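Local coordinates for protein peptide chain release factor subunit 1 (PDB 3AGK) that probably directs the release of the finished polypeptide from the ribosome in response to the stop codons UAA, UAG and UGA, at residues V148-T154 with Y257-Q261; E170-P174 with I191-V195. All blocks are in the same frame, centred on the assembly; numbering follows the deposited sequence.

Contact 1 of 2, residues V148-T154 with Y257-Q261; sequences VERDQAT and YQGLQ
T154 and Q258 share the shortest bond of this contact: the hydroxyl OG1 of T154 donates to OE1 of Q258 over 2.6 Å, lying in the carbonyl plane. The same OG1 accepts the backbone N of G259 at 2.9 Å, with an N-H...acceptor angle of 162°, so one hydroxyl is gripped from both the side chain and the main chain of the 257-261 segment. At the far end of the amide, NE2 of Q258 donates to OE2 of E149 at 3.1 Å. The carboxylate oxygen uses its anti lone pair, and the two flat groups are nearly coplanar. The bend at chi2 (-90°) lays the Q258 amide along the hairpin, and the bonds at its two ends, to T154 and E149, fix its rotation. Q152 completes the packing: its extended side chain runs antiparallel to that of Q258, the two amides stacked with planes 9° apart. Q152 OE1 lies 3.8 Å from Q258 CG. An alanine in place of Q258 would probably leave the T154 hydroxyl without its acceptor and the E149 carboxylate without this donor, and open a gap beside Q152. The chain of 148-154 reverses through a type I turn from E149 to Q152, giving a beta hairpin between strands 142-149 and 152-159, against which the loop entering helix 259-269 is fastened in eRF1 domain 2.

Contact 2 of 2, residues E170-P174 with I191-V195; sequences EGFVP and IEQMV
V173 packs against I191 and V195 where the loop leaving strand 162-170 passes along helix 188-215, a loop-on-helix contact at the surface of eRF1 domain 2. It closes the base of an unmodelled loop carrying the GGQ motif of this family. I191 and V195 are one helical turn apart, as the backbone bond from V195 N to I191 O (2.8 Å) confirms, and M194 lies on the neighbouring flank; no hydrogen bond joins the two segments. V173, the buried residue of the contact, meets branched aliphatic side chains. Its CG1 touches CG2 of both I191 (3.7 Å) and V195, and CG2 of V173 also meets V195 CG2 at 4.0 Å, so the valine bridges one helical turn. The proline makes a second apolar group: the CD1 methyl of I191 reaches P174 CD at 3.5 Å and sits close to CB and CG of the same ring, and the sulfur of M194 lies 4.0 Å from P174 CD. The third is a methyl-to-ring-edge contact. Bent at chi3 (72°), the M194 chain carries its terminal methyl CE to the edge of the F172 ring, 3.2 Å from F172 CD2, and packs it tightly at 3.0 Å from the carbonyl O of F172.

Overall arrangement
Both contacts belong to eRF1 domain 2, their centres about 14 Å apart. Along the chain the order is 148-154, 170-174, 191-195, 257-261, so contact 2 falls wholly between the two halves of contact 1. Strand 152-159 pairs with 162-170, one of the two edge strands of the five-stranded mixed sheet, whose exit leads into contact 2. D151 O lies 2.9 Å from G171 N, a probable hydrogen bond, and R150 packs on V173 and I191. The turn thus touches helix 188-215 and the loop leaving the edge strand, while the hairpin's flanks meet the chain leading into helix 259-269, mainly Q258. In this family the GGQ motif acts at the ribosomal peptidyl transferase centre; contact 2 may help position its loop.

Contact 1 of 2, residues V148-T154 with Y257-Q261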
# COMPACT_ATOMS: atom_id res chain seq x y z
N VAL A 148 3.45 22.02 3.31
CA VAL A 148 2.86 23.02 4.17
C VAL A 148 2.95 24.41 3.57
O VAL A 148 4.00 24.82 3.07
CB VAL A 148 3.56 23.14 5.54
CG1 VAL A 148 2.66 23.93 6.51
CG2 VAL A 148 3.88 21.78 6.12
N GLU A 149 1.83 25.11 3.62
CA GLU A 149 1.79 26.54 3.36
C GLU A 149 1.02 27.16 4.51
O GLU A 149 0.32 26.46 5.24
CB GLU A 149 1.04 26.83 2.06
CG GLU A 149 1.86 26.64 0.82
CD GLU A 149 1.11 27.04 -0.44
OE1 GLU A 149 1.08 28.25 -0.75
OE2 GLU A 149 0.57 26.15 -1.11
N ARG A 150 1.15 28.47 4.65
CA ARG A 150 0.46 29.20 5.73
C ARG A 150 -1.03 28.89 5.76
O ARG A 150 -1.65 28.86 6.83
CB ARG A 150 0.65 30.70 5.53
CG ARG A 150 -0.23 31.26 4.43
CD ARG A 150 0.32 32.55 3.85
NE ARG A 150 0.15 33.68 4.76
CZ ARG A 150 -0.49 34.81 4.45
NH1 ARG A 150 -1.03 34.97 3.25
NH2 ARG A 150 -0.58 35.78 5.35
N ASP A 151 -1.63 28.67 4.59
CA ASP A 151 -3.09 28.51 4.52
C ASP A 151 -3.54 27.29 3.72
O ASP A 151 -4.70 27.21 3.30
CB ASP A 151 -3.72 29.77 3.91
CG ASP A 151 -3.39 29.90 2.44
OD1 ASP A 151 -2.47 29.21 1.98
OD2 ASP A 151 -4.06 30.69 1.74
N GLN A 152 -2.63 26.33 3.52
CA GLN A 152 -2.95 25.14 2.72
C GLN A 152 -1.91 24.03 2.91
O GLN A 152 -0.73 24.31 3.09
CB GLN A 152 -3.03 25.54 1.25
CG GLN A 152 -3.53 24.49 0.31
CD GLN A 152 -3.52 24.98 -1.13
OE1 GLN A 152 -3.90 24.26 -2.04
NE2 GLN A 152 -3.08 26.22 -1.33
N ALA A 153 -2.36 22.78 2.87
CA ALA A 153 -1.46 21.66 3.14
C ALA A 153 -1.88 20.39 2.41
O ALA A 153 -3.05 20.22 2.08
CB ALA A 153 -1.37 21.40 4.64
N THR A 154 -0.92 19.51 2.15
CA THR A 154 -1.17 18.19 1.59
C THR A 154 -0.44 17.14 2.43
O THR A 154 0.75 17.30 2.74
CB THR A 154 -0.67 18.09 0.12
OG1 THR A 154 -1.34 19.07 -0.68
CG2 THR A 154 -0.91 16.68 -0.48
N TYR A 257 4.15 23.34 -5.49
CA TYR A 257 2.75 22.93 -5.64
C TYR A 257 2.23 22.09 -4.49
O TYR A 257 3.00 21.65 -3.63
CB TYR A 257 2.56 22.18 -6.96
CG TYR A 257 2.85 23.00 -8.18
CD1 TYR A 257 4.07 22.89 -8.85
CD2 TYR A 257 1.92 23.92 -8.66
CE1 TYR A 257 4.35 23.66 -9.97
CE2 TYR A 257 2.19 24.69 -9.79
CZ TYR A 257 3.40 24.56 -10.43
OH TYR A 257 3.66 25.33 -11.54
N GLN A 258 0.92 21.90 -4.47
CA GLN A 258 0.23 21.07 -3.49
C GLN A 258 -0.36 19.89 -4.24
O GLN A 258 -0.09 19.73 -5.43
CB GLN A 258 -0.89 21.88 -2.80
CG GLN A 258 -0.37 22.99 -1.90
CD GLN A 258 -0.14 22.53 -0.46
OE1 GLN A 258 -0.51 21.41 -0.09
NE2 GLN A 258 0.46 23.40 0.35
N GLY A 259 -1.14 19.06 -3.56
CA GLY A 259 -1.74 17.91 -4.21
C GLY A 259 -0.73 16.88 -4.71
O GLY A 259 0.46 16.94 -4.35
N LEU A 260 -1.20 15.95 -5.52
CA LEU A 260 -0.35 14.91 -6.10
C LEU A 260 0.91 15.50 -6.72
O LEU A 260 2.01 14.97 -6.54
CB LEU A 260 -1.12 14.14 -7.16
CG LEU A 260 -1.17 12.63 -7.02
CD1 LEU A 260 0.16 12.10 -6.48
CD2 LEU A 260 -2.32 12.22 -6.11
N GLN A 261 0.73 16.58 -7.46
CA GLN A 261 1.85 17.25 -8.12
C GLN A 261 2.95 17.72 -7.16
O GLN A 261 4.13 17.53 -7.43
CB GLN A 261 1.34 18.44 -8.94
CG GLN A 261 2.39 19.17 -9.75
CD GLN A 261 1.81 20.38 -10.47
OE1 GLN A 261 0.67 20.78 -10.22
NE2 GLN A 261 2.59 20.96 -11.37

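Contact 2 of 2, residues E170-P174 with I191-V195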
# COMPACT_ATOMS: atom_id res chain seq x y z
N GLU A 170 -7.23 23.15 3.92
CA GLU A 170 -7.22 24.58 3.65
C GLU A 170 -7.53 25.36 4.92
O GLU A 170 -8.27 24.88 5.79
CB GLU A 170 -8.31 24.96 2.65
CG GLU A 170 -8.37 24.13 1.40
CD GLU A 170 -8.84 24.94 0.22
OE1 GLU A 170 -10.08 25.04 0.01
OE2 GLU A 170 -7.97 25.49 -0.50
N GLY A 171 -7.01 26.58 4.99
CA GLY A 171 -7.31 27.49 6.07
C GLY A 171 -7.56 28.89 5.54
O GLY A 171 -7.19 29.22 4.41
N PHE A 172 -8.22 29.71 6.35
CA PHE A 172 -8.40 31.11 6.00
C PHE A 172 -7.27 31.92 6.63
O PHE A 172 -7.00 31.81 7.82
CB PHE A 172 -9.75 31.63 6.48
CG PHE A 172 -10.00 33.07 6.12
CD1 PHE A 172 -10.22 33.44 4.80
CD2 PHE A 172 -9.98 34.05 7.09
CE1 PHE A 172 -10.44 34.76 4.46
CE2 PHE A 172 -10.21 35.38 6.76
CZ PHE A 172 -10.43 35.73 5.44
N VAL A 173 -6.61 32.73 5.80
CA VAL A 173 -5.50 33.56 6.24
C VAL A 173 -5.36 34.71 5.26
O VAL A 173 -4.67 34.58 4.25
CB VAL A 173 -4.15 32.77 6.26
CG1 VAL A 173 -2.97 33.71 6.43
CG2 VAL A 173 -4.13 31.69 7.35
N PRO A 174 -6.01 35.84 5.55
CA PRO A 174 -5.88 37.03 4.70
C PRO A 174 -4.40 37.38 4.46
O PRO A 174 -4.11 38.29 3.68
CB PRO A 174 -6.54 38.12 5.54
CG PRO A 174 -7.51 37.40 6.39
CD PRO A 174 -6.90 36.07 6.70
N ILE A 191 -3.40 37.39 12.20
CA ILE A 191 -2.96 36.47 11.16
C ILE A 191 -2.02 35.39 11.70
O ILE A 191 -2.10 34.22 11.31
CB ILE A 191 -2.30 37.20 9.98
CG1 ILE A 191 -3.26 38.22 9.38
CG2 ILE A 191 -1.90 36.21 8.91
CD1 ILE A 191 -4.49 37.58 8.75
N GLU A 192 -1.12 35.78 12.60
CA GLU A 192 -0.18 34.82 13.18
C GLU A 192 -0.95 33.77 13.95
O GLU A 192 -0.68 32.57 13.86
CB GLU A 192 0.80 35.54 14.11
CG GLU A 192 2.10 34.82 14.34
CD GLU A 192 3.18 35.74 14.89
OE1 GLU A 192 3.07 36.97 14.68
OE2 GLU A 192 4.13 35.23 15.53
N GLN A 193 -1.94 34.22 14.71
CA GLN A 193 -2.75 33.29 15.46
C GLN A 193 -3.53 32.39 14.52
O GLN A 193 -3.71 31.21 14.80
CB GLN A 193 -3.71 34.05 16.38
CG GLN A 193 -4.70 33.14 17.05
CD GLN A 193 -5.37 33.78 18.25
OE1 GLN A 193 -6.18 33.14 18.92
NE2 GLN A 193 -5.03 35.04 18.54
N MET A 194 -4.00 32.93 13.40
CA MET A 194 -4.76 32.13 12.45
C MET A 194 -3.88 31.05 11.83
O MET A 194 -4.28 29.88 11.74
CB MET A 194 -5.38 33.00 11.35
CG MET A 194 -6.44 33.99 11.87
SD MET A 194 -7.18 34.99 10.57
CE MET A 194 -8.18 33.77 9.74
N VAL A 195 -2.67 31.43 11.41
CA VAL A 195 -1.73 30.45 10.85
C VAL A 195 -1.39 29.37 11.88
O VAL A 195 -1.32 28.18 11.57
CB VAL A 195 -0.43 31.14 10.39
CG1 VAL A 195 0.53 30.12 9.82
CG2 VAL A 195 -0.75 32.21 9.37